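Local coordinates for dally-like protein (Drosophila melanogaster, PDB 3ODN) that probably serves as a glypican-type heparan sulfate proteoglycan at the cell surface and takes part in Hedgehog signaling, its alpha-helical core domain being the part described here, at residues A[233-239]-A[443-448]; A[147-152]-A[301-305]; A[73-78]-A[207-212]; A[250-255]-A[461-465]. The protein carries 2 engineered substitutions. Residues are numbered along the deposited sequence.

Contact 1: A[233-239]-A[443-448]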
loop_
_atom_site.group_PDB
_atom_site.type_symbol
_atom_site.label_atom_id
_atom_site.label_comp_id
_atom_site.label_asym_id
_atom_site.label_seq_id
_atom_site.Cartn_x
_atom_site.Cartn_y
_atom_site.Cartn_z
ATOM N N CYS A 233 -11.878 -40.463 12.367
ATOM C CA CYS A 233 -11.983 -41.871 11.945
ATOM C C CYS A 233 -10.868 -42.867 12.325
ATOM O O CYS A 233 -10.964 -44.053 11.991
ATOM C CB CYS A 233 -12.417 -42.000 10.486
ATOM S SG CYS A 233 -13.971 -41.144 10.101
ATOM N N GLY A 234 -9.858 -42.402 13.057
ATOM C CA GLY A 234 -8.796 -43.259 13.585
ATOM C C GLY A 234 -9.398 -44.082 14.706
ATOM O O GLY A 234 -9.229 -45.302 14.764
ATOM N N ALA A 235 -10.216 -43.397 15.528
ATOM C CA ALA A 235 -11.004 -43.896 16.640
ATOM C C ALA A 235 -12.052 -44.907 16.146
ATOM O O ALA A 235 -12.381 -45.852 16.879
ATOM C CB ALA A 235 -11.679 -42.727 17.337
ATOM N N CYS A 236 -12.525 -44.742 14.879
ATOM C CA CYS A 236 -13.481 -45.630 14.201
ATOM C C CYS A 236 -12.970 -47.063 14.075
ATOM O O CYS A 236 -13.770 -47.977 13.945
ATOM C CB CYS A 236 -13.861 -45.075 12.837
ATOM S SG CYS A 236 -15.382 -44.111 12.840
ATOM N N LYS A 237 -11.643 -47.235 14.035
ATOM C CA LYS A 237 -10.958 -48.509 13.927
ATOM C C LYS A 237 -10.364 -48.913 15.301
ATOM O O LYS A 237 -9.540 -49.832 15.380
ATOM C CB LYS A 237 -9.874 -48.444 12.834
ATOM C CG LYS A 237 -10.401 -48.395 11.405
ATOM C CD LYS A 237 -9.273 -48.562 10.376
ATOM C CE LYS A 237 -9.080 -49.998 9.926
ATOM N NZ LYS A 237 -8.115 -50.113 8.797
ATOM N N GLY A 238 -10.806 -48.217 16.359
ATOM C CA GLY A 238 -10.387 -48.457 17.739
ATOM C C GLY A 238 -8.944 -48.094 18.030
ATOM O O GLY A 238 -8.197 -48.909 18.589
ATOM N N TYR A 239 -8.552 -46.874 17.641
ATOM C CA TYR A 239 -7.206 -46.321 17.796
ATOM C C TYR A 239 -7.229 -44.963 18.550
ATOM O O TYR A 239 -8.175 -44.193 18.395
ATOM C CB TYR A 239 -6.549 -46.124 16.416
ATOM C CG TYR A 239 -6.420 -47.343 15.519
ATOM C CD1 TYR A 239 -6.416 -47.211 14.130
ATOM C CD2 TYR A 239 -6.167 -48.606 16.052
ATOM C CE1 TYR A 239 -6.188 -48.306 13.299
ATOM C CE2 TYR A 239 -5.977 -49.717 15.227
ATOM C CZ TYR A 239 -5.993 -49.560 13.851
ATOM O OH TYR A 239 -5.806 -50.647 13.036
ATOM N N TRP A 443 -2.295 -41.981 12.852
ATOM C CA TRP A 443 -3.399 -42.236 11.940
ATOM C C TRP A 443 -3.050 -41.653 10.557
ATOM O O TRP A 443 -2.702 -40.466 10.469
ATOM C CB TRP A 443 -4.716 -41.654 12.499
ATOM C CG TRP A 443 -5.869 -41.700 11.529
ATOM C CD1 TRP A 443 -6.543 -40.633 11.017
ATOM C CD2 TRP A 443 -6.427 -42.867 10.896
ATOM N NE1 TRP A 443 -7.484 -41.056 10.104
ATOM C CE2 TRP A 443 -7.446 -42.423 10.023
ATOM C CE3 TRP A 443 -6.197 -44.251 11.017
ATOM C CZ2 TRP A 443 -8.242 -43.311 9.283
ATOM C CZ3 TRP A 443 -6.972 -45.127 10.268
ATOM C CH2 TRP A 443 -7.962 -44.653 9.394
ATOM N N ASN A 444 -3.133 -42.490 9.486
ATOM C CA ASN A 444 -2.784 -42.125 8.099
ATOM C C ASN A 444 -3.898 -42.198 7.032
ATOM O O ASN A 444 -3.615 -42.001 5.845
ATOM C CB ASN A 444 -1.515 -42.893 7.630
ATOM C CG ASN A 444 -1.692 -44.351 7.230
ATOM O OD1 ASN A 444 -2.769 -44.951 7.343
ATOM N ND2 ASN A 444 -0.612 -44.959 6.757
ATOM N N GLY A 445 -5.124 -42.517 7.442
ATOM C CA GLY A 445 -6.241 -42.670 6.513
ATOM C C GLY A 445 -6.625 -44.116 6.255
ATOM O O GLY A 445 -7.696 -44.384 5.709
ATOM N N HIS A 446 -5.751 -45.061 6.653
ATOM C CA HIS A 446 -5.941 -46.509 6.507
ATOM C C HIS A 446 -5.727 -47.181 7.850
ATOM O O HIS A 446 -6.656 -47.791 8.365
ATOM C CB HIS A 446 -4.965 -47.095 5.478
ATOM C CG HIS A 446 -5.089 -46.487 4.121
ATOM N ND1 HIS A 446 -5.895 -47.050 3.148
ATOM C CD2 HIS A 446 -4.501 -45.381 3.616
ATOM C CE1 HIS A 446 -5.780 -46.267 2.090
ATOM N NE2 HIS A 446 -4.963 -45.237 2.330
ATOM N N THR A 447 -4.515 -47.044 8.443
ATOM C CA THR A 447 -4.147 -47.637 9.737
ATOM C C THR A 447 -3.176 -46.770 10.533
ATOM O O THR A 447 -2.970 -45.591 10.220
ATOM C CB THR A 447 -3.474 -49.006 9.525
ATOM O OG1 THR A 447 -3.097 -49.184 8.156
ATOM C CG2 THR A 447 -4.313 -50.156 10.042
ATOM N N ILE A 448 -2.567 -47.374 11.571
ATOM C CA ILE A 448 -1.526 -46.736 12.341
ATOM C C ILE A 448 -0.271 -47.113 11.589
ATOM O O ILE A 448 0.201 -48.241 11.691
ATOM C CB ILE A 448 -1.517 -47.134 13.830
ATOM C CG1 ILE A 448 -2.792 -46.636 14.511
ATOM C CG2 ILE A 448 -0.271 -46.565 14.547
ATOM C CD1 ILE A 448 -3.033 -47.262 15.764
#
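Trp-443 lays one face of its indole over the backbone of Gly-234, joining two loops at the cysteine-rich end of the elongated glypican alpha-helical fold. The evidence is a CH-pi contact: Gly-234 CA lies 3.8 Å from the centroid of the six-membered ring of Trp-443, 20° off the ring normal. Glycine suits this place, since a beta carbon there would come tightly against the indole. Cys-233 O is over a ring face as well, 3.9 Å from Trp-443 CZ2. The indole is held from further sides, with NE1 donating a hydrogen bond to Lys-229 O and Tyr-247 meeting the ring. A second CH-pi contact lies beyond it, where Ile-448 CD1 sits 3.5 Å from the centroid of the Tyr-239 ring, over its face, while Trp-443 CE3 approaches the edge of the same ring, 4.3 Å from Tyr-239 CD1. On the second loop Asn-444 OD1 accepts from His-446 N (3.1 Å), an Asx turn, and from Thr-447 N (2.9 Å), shaping the bend that presents the His-446 carbonyl. Lys-237, which is exposed, reaches that carbonyl in the one hydrogen bond between the segments, NZ to His-446 O at 2.8 Å.

Contact 2: A[147-152]-A[301-305]; sequences LYQKMF and IMNFQ
Two helical segments, 147-152 and 301-305, cross in a buried, predominantly apolar contact of the all-helical glypican core, with no hydrogen bond between them. Their N-to-C directions differ by 38° (signed crossing angle -38°), and the axes approach to 11.4 Å, a wide spacing filled by large side chains; the nearest CA atoms, those of Met-151 and Phe-304, are 8.2 Å apart. Ile-301 (chi1 m, chi2 t) comes first: its CD1 is 4.2 Å from Leu-147 CD1, and its CG2 is 3.8 Å from Met-151 CE. Met-151 CE also lies 3.6 Å from Ile-301 O. One turn on, Phe-304 (chi1 t, chi2 99°) points toward the partner helix and buries the most surface. Met-151 (chi1 m, chi2 t, chi3 p) covers one face of the ring, with CB 4.2 Å from the centroid in a CH-pi contact and SD 5.0 Å from it in an oblique Met-aromatic contact. At the ring edge, Phe-304 CE1 is 3.3 Å from CD1 of Tyr-148 (chi1 t), the two aromatics meeting rim to rim with planes at 66°. Phe-304 CZ also comes within 3.7 Å of Phe-152 CA. Gln-305 adds a marginal touch, CG to Met-151 CE at 4.4 Å. Around this pair, helix 308-318 packs on Phe-304 through Ile-311 and on Tyr-148 and Phe-152 through Val-315, helix 163-176 covers Tyr-148, and Phe-118 of helix 115-131 meets Leu-147.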
loop_
_atom_site.group_PDB
_atom_site.type_symbol
_atom_site.label_atom_id
_atom_site.label_comp_id
_atom_site.label_asym_id
_atom_site.label_seq_id
_atom_site.Cartn_x
_atom_site.Cartn_y
_atom_site.Cartn_z
ATOM N N LEU A 147 3.387 31.885 -10.141
ATOM C CA LEU A 147 4.377 32.456 -9.243
ATOM C C LEU A 147 5.353 33.353 -10.002
ATOM O O LEU A 147 5.615 34.465 -9.560
ATOM C CB LEU A 147 5.095 31.319 -8.482
ATOM C CG LEU A 147 6.145 31.676 -7.434
ATOM C CD1 LEU A 147 5.547 32.446 -6.273
ATOM C CD2 LEU A 147 6.820 30.437 -6.933
ATOM N N TYR A 148 5.817 32.909 -11.180
ATOM C CA TYR A 148 6.715 33.664 -12.063
ATOM C C TYR A 148 6.083 34.956 -12.619
ATOM O O TYR A 148 6.762 35.984 -12.690
ATOM C CB TYR A 148 7.184 32.740 -13.207
ATOM C CG TYR A 148 7.796 33.418 -14.412
ATOM C CD1 TYR A 148 8.956 34.180 -14.298
ATOM C CD2 TYR A 148 7.262 33.233 -15.684
ATOM C CE1 TYR A 148 9.544 34.775 -15.412
ATOM C CE2 TYR A 148 7.859 33.799 -16.810
ATOM C CZ TYR A 148 8.993 34.580 -16.669
ATOM O OH TYR A 148 9.574 35.153 -17.778
ATOM N N GLN A 149 4.811 34.881 -13.061
ATOM C CA GLN A 149 4.100 36.020 -13.643
ATOM C C GLN A 149 3.883 37.107 -12.615
ATOM O O GLN A 149 4.189 38.273 -12.901
ATOM C CB GLN A 149 2.786 35.590 -14.310
ATOM C CG GLN A 149 2.949 35.257 -15.795
ATOM C CD GLN A 149 1.630 34.877 -16.399
ATOM O OE1 GLN A 149 0.777 35.724 -16.681
ATOM N NE2 GLN A 149 1.416 33.593 -16.582
ATOM N N LYS A 150 3.452 36.703 -11.390
ATOM C CA LYS A 150 3.247 37.583 -10.240
ATOM C C LYS A 150 4.558 38.259 -9.866
ATOM O O LYS A 150 4.586 39.468 -9.663
ATOM C CB LYS A 150 2.740 36.787 -9.019
ATOM C CG LYS A 150 1.341 36.207 -9.149
ATOM C CD LYS A 150 0.225 37.237 -9.150
ATOM C CE LYS A 150 -1.102 36.563 -8.924
ATOM N NZ LYS A 150 -1.195 35.980 -7.559
ATOM N N MET A 151 5.638 37.472 -9.776
ATOM C CA MET A 151 6.964 37.950 -9.395
ATOM C C MET A 151 7.628 38.829 -10.441
ATOM O O MET A 151 8.356 39.744 -10.058
ATOM C CB MET A 151 7.875 36.788 -9.001
ATOM C CG MET A 151 7.589 36.251 -7.628
ATOM S SD MET A 151 8.709 34.920 -7.200
ATOM C CE MET A 151 10.231 35.872 -6.927
ATOM N N PHE A 152 7.386 38.567 -11.748
ATOM C CA PHE A 152 7.957 39.393 -12.806
ATOM C C PHE A 152 7.334 40.785 -12.708
ATOM O O PHE A 152 8.066 41.777 -12.669
ATOM C CB PHE A 152 7.756 38.771 -14.206
ATOM C CG PHE A 152 8.310 39.623 -15.330
ATOM C CD1 PHE A 152 7.496 40.524 -16.010
ATOM C CD2 PHE A 152 9.662 39.581 -15.656
ATOM C CE1 PHE A 152 8.019 41.356 -17.007
ATOM C CE2 PHE A 152 10.183 40.406 -16.665
ATOM C CZ PHE A 152 9.358 41.285 -17.334
ATOM N N ILE A 301 12.266 31.152 -5.220
ATOM C CA ILE A 301 11.984 32.576 -5.146
ATOM C C ILE A 301 13.294 33.418 -5.142
ATOM O O ILE A 301 13.398 34.382 -5.905
ATOM C CB ILE A 301 11.013 32.878 -3.967
ATOM C CG1 ILE A 301 9.554 32.476 -4.345
ATOM C CG2 ILE A 301 11.102 34.350 -3.511
ATOM C CD1 ILE A 301 8.461 32.464 -3.184
ATOM N N MET A 302 14.292 33.029 -4.305
ATOM C CA MET A 302 15.602 33.702 -4.206
ATOM C C MET A 302 16.372 33.568 -5.516
ATOM O O MET A 302 17.091 34.487 -5.883
ATOM C CB MET A 302 16.434 33.134 -3.049
ATOM C CG MET A 302 15.992 33.622 -1.686
ATOM S SD MET A 302 17.163 33.187 -0.373
ATOM C CE MET A 302 16.734 31.434 -0.075
ATOM N N ASN A 303 16.196 32.426 -6.233
ATOM C CA ASN A 303 16.804 32.157 -7.544
ATOM C C ASN A 303 16.309 33.175 -8.560
ATOM O O ASN A 303 17.075 33.566 -9.441
ATOM C CB ASN A 303 16.482 30.738 -8.028
ATOM C CG ASN A 303 17.336 29.628 -7.452
ATOM O OD1 ASN A 303 18.133 29.811 -6.516
ATOM N ND2 ASN A 303 17.156 28.427 -7.988
ATOM N N PHE A 304 15.034 33.615 -8.424
ATOM C CA PHE A 304 14.425 34.652 -9.269
ATOM C C PHE A 304 14.968 36.029 -8.871
ATOM O O PHE A 304 15.307 36.812 -9.753
ATOM C CB PHE A 304 12.884 34.641 -9.169
ATOM C CG PHE A 304 12.166 35.529 -10.162
ATOM C CD1 PHE A 304 11.627 35.004 -11.326
ATOM C CD2 PHE A 304 12.017 36.895 -9.927
ATOM C CE1 PHE A 304 10.969 35.831 -12.246
ATOM C CE2 PHE A 304 11.360 37.716 -10.844
ATOM C CZ PHE A 304 10.833 37.175 -11.993
ATOM N N GLN A 305 14.997 36.335 -7.553
ATOM C CA GLN A 305 15.463 37.609 -6.991
ATOM C C GLN A 305 16.931 37.897 -7.341
ATOM O O GLN A 305 17.231 38.973 -7.868
ATOM C CB GLN A 305 15.254 37.652 -5.465
ATOM C CG GLN A 305 13.794 37.710 -5.020
ATOM C CD GLN A 305 13.629 37.526 -3.524
ATOM O OE1 GLN A 305 14.094 36.540 -2.919
ATOM N NE2 GLN A 305 12.913 38.449 -2.903
#

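Contact 3: A[73-78]-A[207-212]; sequences MSGILG and ASEVAK
This is a close antiparallel helix-helix contact, buried near the middle of the elongated glypican helical bundle, where the long helix 48-106 meets helix 182-214. Both segments, 73-78 and 207-212, are regular alpha helix. Their N-to-C directions make 160° (signed crossing angle -160°) with axes only 8.3 Å apart, and the CA atoms of Ser-74 and Ser-208 are 4.2 Å apart. Small residues permit this approach: a beta carbon on Gly-78 would clash with Ser-208 OG, which lies 3.4 Å from Gly-78 CA. Apolar contacts flank the serines, with Met-73 CE 3.7 Å from Ala-211 CB, Leu-77 CB 3.9 Å from Ser-208 CB and Leu-77 CD1 4.4 Å from Ala-207 CB. Trp-266 of helix 260-281 touches both Met-73 and Ala-207. Both serines adopt the t rotamer and exchange reciprocal side-chain-to-backbone hydrogen bonds: Ser-208 OG donates to Ser-74 O at 2.7 Å, and Ser-74 OG to Ser-208 O at a very short 2.5 Å.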
loop_
_atom_site.group_PDB
_atom_site.type_symbol
_atom_site.label_atom_id
_atom_site.label_comp_id
_atom_site.label_asym_id
_atom_site.label_seq_id
_atom_site.Cartn_x
_atom_site.Cartn_y
_atom_site.Cartn_z
ATOM N N MET A 73 -5.640 -10.677 11.145
ATOM C CA MET A 73 -4.715 -10.167 10.128
ATOM C C MET A 73 -5.344 -8.979 9.388
ATOM O O MET A 73 -4.675 -7.957 9.201
ATOM C CB MET A 73 -4.297 -11.260 9.125
ATOM C CG MET A 73 -3.293 -10.752 8.087
ATOM S SD MET A 73 -3.144 -11.669 6.542
ATOM C CE MET A 73 -4.739 -11.368 5.855
ATOM N N SER A 74 -6.622 -9.130 8.963
ATOM C CA SER A 74 -7.401 -8.109 8.271
ATOM C C SER A 74 -7.593 -6.891 9.193
ATOM O O SER A 74 -7.564 -5.758 8.715
ATOM C CB SER A 74 -8.740 -8.684 7.813
ATOM O OG SER A 74 -9.639 -7.701 7.326
ATOM N N GLY A 75 -7.724 -7.139 10.496
ATOM C CA GLY A 75 -7.846 -6.100 11.510
ATOM C C GLY A 75 -6.587 -5.266 11.657
ATOM O O GLY A 75 -6.660 -4.032 11.613
ATOM N N ILE A 76 -5.415 -5.932 11.816
ATOM C CA ILE A 76 -4.116 -5.251 11.943
ATOM C C ILE A 76 -3.789 -4.424 10.691
ATOM O O ILE A 76 -3.354 -3.282 10.810
ATOM C CB ILE A 76 -2.974 -6.217 12.375
ATOM C CG1 ILE A 76 -3.128 -6.594 13.870
ATOM C CG2 ILE A 76 -1.571 -5.616 12.074
ATOM C CD1 ILE A 76 -2.154 -7.672 14.430
ATOM N N LEU A 77 -4.058 -4.983 9.509
ATOM C CA LEU A 77 -3.809 -4.326 8.232
ATOM C C LEU A 77 -4.686 -3.086 8.009
ATOM O O LEU A 77 -4.182 -2.060 7.564
ATOM C CB LEU A 77 -3.940 -5.322 7.074
ATOM C CG LEU A 77 -2.851 -6.402 6.952
ATOM C CD1 LEU A 77 -3.096 -7.248 5.755
ATOM C CD2 LEU A 77 -1.446 -5.793 6.836
ATOM N N GLY A 78 -5.967 -3.187 8.363
ATOM C CA GLY A 78 -6.924 -2.094 8.224
ATOM C C GLY A 78 -6.714 -0.945 9.193
ATOM O O GLY A 78 -6.835 0.224 8.813
ATOM N N ALA A 207 -6.261 -4.730 0.931
ATOM C CA ALA A 207 -5.730 -6.055 1.299
ATOM C C ALA A 207 -6.579 -6.560 2.455
ATOM O O ALA A 207 -7.121 -7.671 2.396
ATOM C CB ALA A 207 -4.276 -5.953 1.734
ATOM N N SER A 208 -6.741 -5.688 3.478
ATOM C CA SER A 208 -7.547 -5.877 4.681
ATOM C C SER A 208 -8.998 -6.202 4.311
ATOM O O SER A 208 -9.607 -7.088 4.907
ATOM C CB SER A 208 -7.477 -4.615 5.535
ATOM O OG SER A 208 -8.487 -4.583 6.526
ATOM N N GLU A 209 -9.519 -5.510 3.289
ATOM C CA GLU A 209 -10.869 -5.652 2.765
ATOM C C GLU A 209 -11.041 -6.987 2.062
ATOM O O GLU A 209 -11.959 -7.726 2.394
ATOM C CB GLU A 209 -11.187 -4.511 1.779
ATOM C CG GLU A 209 -11.601 -3.179 2.392
ATOM C CD GLU A 209 -11.751 -2.047 1.387
ATOM O OE1 GLU A 209 -11.483 -2.270 0.182
ATOM O OE2 GLU A 209 -12.137 -0.931 1.805
ATOM N N VAL A 210 -10.175 -7.283 1.081
ATOM C CA VAL A 210 -10.206 -8.513 0.287
ATOM C C VAL A 210 -10.031 -9.773 1.158
ATOM O O VAL A 210 -10.665 -10.798 0.872
ATOM C CB VAL A 210 -9.250 -8.403 -0.930
ATOM C CG1 VAL A 210 -8.943 -9.742 -1.549
ATOM C CG2 VAL A 210 -9.834 -7.481 -1.989
ATOM N N ALA A 211 -9.232 -9.672 2.253
ATOM C CA ALA A 211 -9.025 -10.768 3.210
ATOM C C ALA A 211 -10.355 -11.045 3.924
ATOM O O ALA A 211 -10.710 -12.215 4.116
ATOM C CB ALA A 211 -7.942 -10.411 4.224
ATOM N N LYS A 212 -11.119 -9.967 4.238
ATOM C CA LYS A 212 -12.434 -10.065 4.879
ATOM C C LYS A 212 -13.467 -10.790 3.991
ATOM O O LYS A 212 -14.346 -11.466 4.534
ATOM C CB LYS A 212 -12.953 -8.689 5.341
ATOM C CG LYS A 212 -13.463 -8.680 6.775
ATOM C CD LYS A 212 -13.945 -7.298 7.200
ATOM C CE LYS A 212 -14.764 -7.342 8.470
ATOM N NZ LYS A 212 -15.272 -5.996 8.843
#

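Contact 4: A[250-255]-A[461-465]; sequences NVIKGC and SNPEF
Helical segment 250-255, the end of helix 245-255 in the disulfide-rich end of the glypican core, receives a type I beta turn from Asn-462 to Phe-465, so that a loop from late in the chain covers one helix face. The nearest CA pairs are Val-251 with Glu-464 (6.1 Å) and Gly-254 with Asn-462 (6.7 Å). Asn-250 begins the contact: its backbone O accepts the hydrogen bond between the segments from Asn-462 ND2 (2.8 Å, N-H...O angle 166°), while also taking the helical bond from Gly-254 N. Asn-462, chi1 t, is oriented for this by an Asx turn, its OD1 accepting from Glu-464 N at 2.9 Å. Asn-250 CB is 4.0 Å from Glu-464 CG; Asn-250 ND2 and Glu-464 OE2 both bond to Tyr-451 OH, and Asn-250 OD1 accepts from Thr-456 N. Val-251 offers CG2 to Glu-464 CG at 4.1 Å, and its O lies 3.3 Å from Phe-465 CE1, at the ring edge. At Gly-254, CA is 3.4 Å from Phe-465 CE1 and O lies over a face of the ring (chi1 m, chi2 90°); a beta carbon here would clash with that ring. Cys-255 closes the segment, SG 4.4 Å from Phe-465 CZ, and its disulfide to Cys-223 ties it to helix 222-231. That helix also touches Val-251 and Phe-465, while helices 422-428 and 48-106 pack on Ile-252.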
loop_
_atom_site.group_PDB
_atom_site.type_symbol
_atom_site.label_atom_id
_atom_site.label_comp_id
_atom_site.label_asym_id
_atom_site.label_seq_id
_atom_site.Cartn_x
_atom_site.Cartn_y
_atom_site.Cartn_z
ATOM N N ASN A 250 -2.005 -32.148 3.933
ATOM C CA ASN A 250 -2.567 -32.460 2.611
ATOM C C ASN A 250 -4.067 -32.321 2.603
ATOM O O ASN A 250 -4.603 -31.749 1.652
ATOM C CB ASN A 250 -2.151 -33.852 2.115
ATOM C CG ASN A 250 -0.877 -33.891 1.293
ATOM O OD1 ASN A 250 -0.290 -32.862 0.936
ATOM N ND2 ASN A 250 -0.427 -35.085 0.953
ATOM N N VAL A 251 -4.746 -32.784 3.674
ATOM C CA VAL A 251 -6.204 -32.681 3.828
ATOM C C VAL A 251 -6.587 -31.211 3.893
ATOM O O VAL A 251 -7.391 -30.763 3.071
ATOM C CB VAL A 251 -6.751 -33.513 5.030
ATOM C CG1 VAL A 251 -8.157 -33.087 5.454
ATOM C CG2 VAL A 251 -6.696 -35.010 4.737
ATOM N N ILE A 252 -5.958 -30.448 4.815
ATOM C CA ILE A 252 -6.249 -29.017 4.990
ATOM C C ILE A 252 -5.917 -28.149 3.756
ATOM O O ILE A 252 -6.686 -27.236 3.454
ATOM C CB ILE A 252 -5.847 -28.462 6.391
ATOM C CG1 ILE A 252 -6.589 -29.271 7.484
ATOM C CG2 ILE A 252 -6.206 -26.976 6.525
ATOM C CD1 ILE A 252 -5.997 -29.267 8.790
ATOM N N LYS A 253 -4.857 -28.507 2.988
ATOM C CA LYS A 253 -4.517 -27.843 1.718
ATOM C C LYS A 253 -5.675 -28.037 0.688
ATOM O O LYS A 253 -6.042 -27.094 -0.017
ATOM C CB LYS A 253 -3.193 -28.374 1.136
ATOM C CG LYS A 253 -1.936 -27.841 1.804
ATOM C CD LYS A 253 -0.718 -27.955 0.887
ATOM C CE LYS A 253 0.577 -27.628 1.586
ATOM N NZ LYS A 253 0.655 -26.204 2.035
ATOM N N GLY A 254 -6.248 -29.245 0.648
ATOM C CA GLY A 254 -7.372 -29.574 -0.224
ATOM C C GLY A 254 -8.651 -28.844 0.148
ATOM O O GLY A 254 -9.440 -28.485 -0.737
ATOM N N CYS A 255 -8.872 -28.637 1.470
ATOM C CA CYS A 255 -10.018 -27.897 2.021
ATOM C C CYS A 255 -9.936 -26.440 1.591
ATOM O O CYS A 255 -10.923 -25.875 1.108
ATOM C CB CYS A 255 -10.055 -28.009 3.542
ATOM S SG CYS A 255 -10.562 -29.629 4.159
ATOM N N SER A 461 -1.932 -31.989 -7.782
ATOM C CA SER A 461 -2.970 -33.017 -7.703
ATOM C C SER A 461 -2.947 -33.713 -6.338
ATOM O O SER A 461 -2.068 -34.549 -6.074
ATOM C CB SER A 461 -2.824 -34.029 -8.838
ATOM O OG SER A 461 -1.566 -34.683 -8.802
ATOM N N ASN A 462 -3.912 -33.355 -5.466
ATOM C CA ASN A 462 -4.014 -33.894 -4.112
ATOM C C ASN A 462 -4.343 -35.402 -4.044
ATOM O O ASN A 462 -5.374 -35.826 -4.572
ATOM C CB ASN A 462 -4.978 -33.061 -3.256
ATOM C CG ASN A 462 -4.675 -33.114 -1.771
ATOM O OD1 ASN A 462 -4.468 -34.178 -1.176
ATOM N ND2 ASN A 462 -4.673 -31.961 -1.128
ATOM N N PRO A 463 -3.495 -36.220 -3.371
ATOM C CA PRO A 463 -3.795 -37.659 -3.257
ATOM C C PRO A 463 -4.890 -37.961 -2.228
ATOM O O PRO A 463 -5.355 -39.096 -2.152
ATOM C CB PRO A 463 -2.454 -38.253 -2.817
ATOM C CG PRO A 463 -1.816 -37.177 -2.017
ATOM C CD PRO A 463 -2.229 -35.886 -2.678
ATOM N N GLU A 464 -5.274 -36.953 -1.422
ATOM C CA GLU A 464 -6.297 -37.082 -0.392
ATOM C C GLU A 464 -7.656 -36.666 -0.899
ATOM O O GLU A 464 -8.620 -36.677 -0.128
ATOM C CB GLU A 464 -5.919 -36.260 0.860
ATOM C CG GLU A 464 -4.735 -36.802 1.640
ATOM C CD GLU A 464 -4.717 -38.307 1.813
ATOM O OE1 GLU A 464 -5.605 -38.835 2.519
ATOM O OE2 GLU A 464 -3.845 -38.963 1.197
ATOM N N PHE A 465 -7.728 -36.260 -2.185
ATOM C CA PHE A 465 -8.949 -35.790 -2.847
ATOM C C PHE A 465 -9.130 -36.374 -4.252
ATOM O O PHE A 465 -8.175 -36.856 -4.860
ATOM C CB PHE A 465 -8.980 -34.251 -2.880
ATOM C CG PHE A 465 -9.188 -33.626 -1.523
ATOM C CD1 PHE A 465 -8.102 -33.308 -0.711
ATOM C CD2 PHE A 465 -10.468 -33.371 -1.045
ATOM C CE1 PHE A 465 -8.297 -32.781 0.566
ATOM C CE2 PHE A 465 -10.661 -32.811 0.220
ATOM C CZ PHE A 465 -9.573 -32.505 1.012
#

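How the contacts relate
Contacts 2 and 3 are buried helix pairs, whereas contacts 1 and 4 are partly buried and depend on loops. Contact 2 is apolar with widely spaced axes; contact 3 is tight and polar at its centre, since small residues let backbone carbonyls meet hydroxyls. Contacts 1 and 4 draw on the same long region between helices 422-428 and 479-496, with nearest atoms about 5 Å apart and centres 18 Å apart; in both, an aromatic ring lies by a glycine and one side chain bonds to a carbonyl. Contact 2 lies at the far end, its centre 85 Å from that of contact 1, with contact 3 between, 39 Å from contact 1 and 48 Å from contact 2.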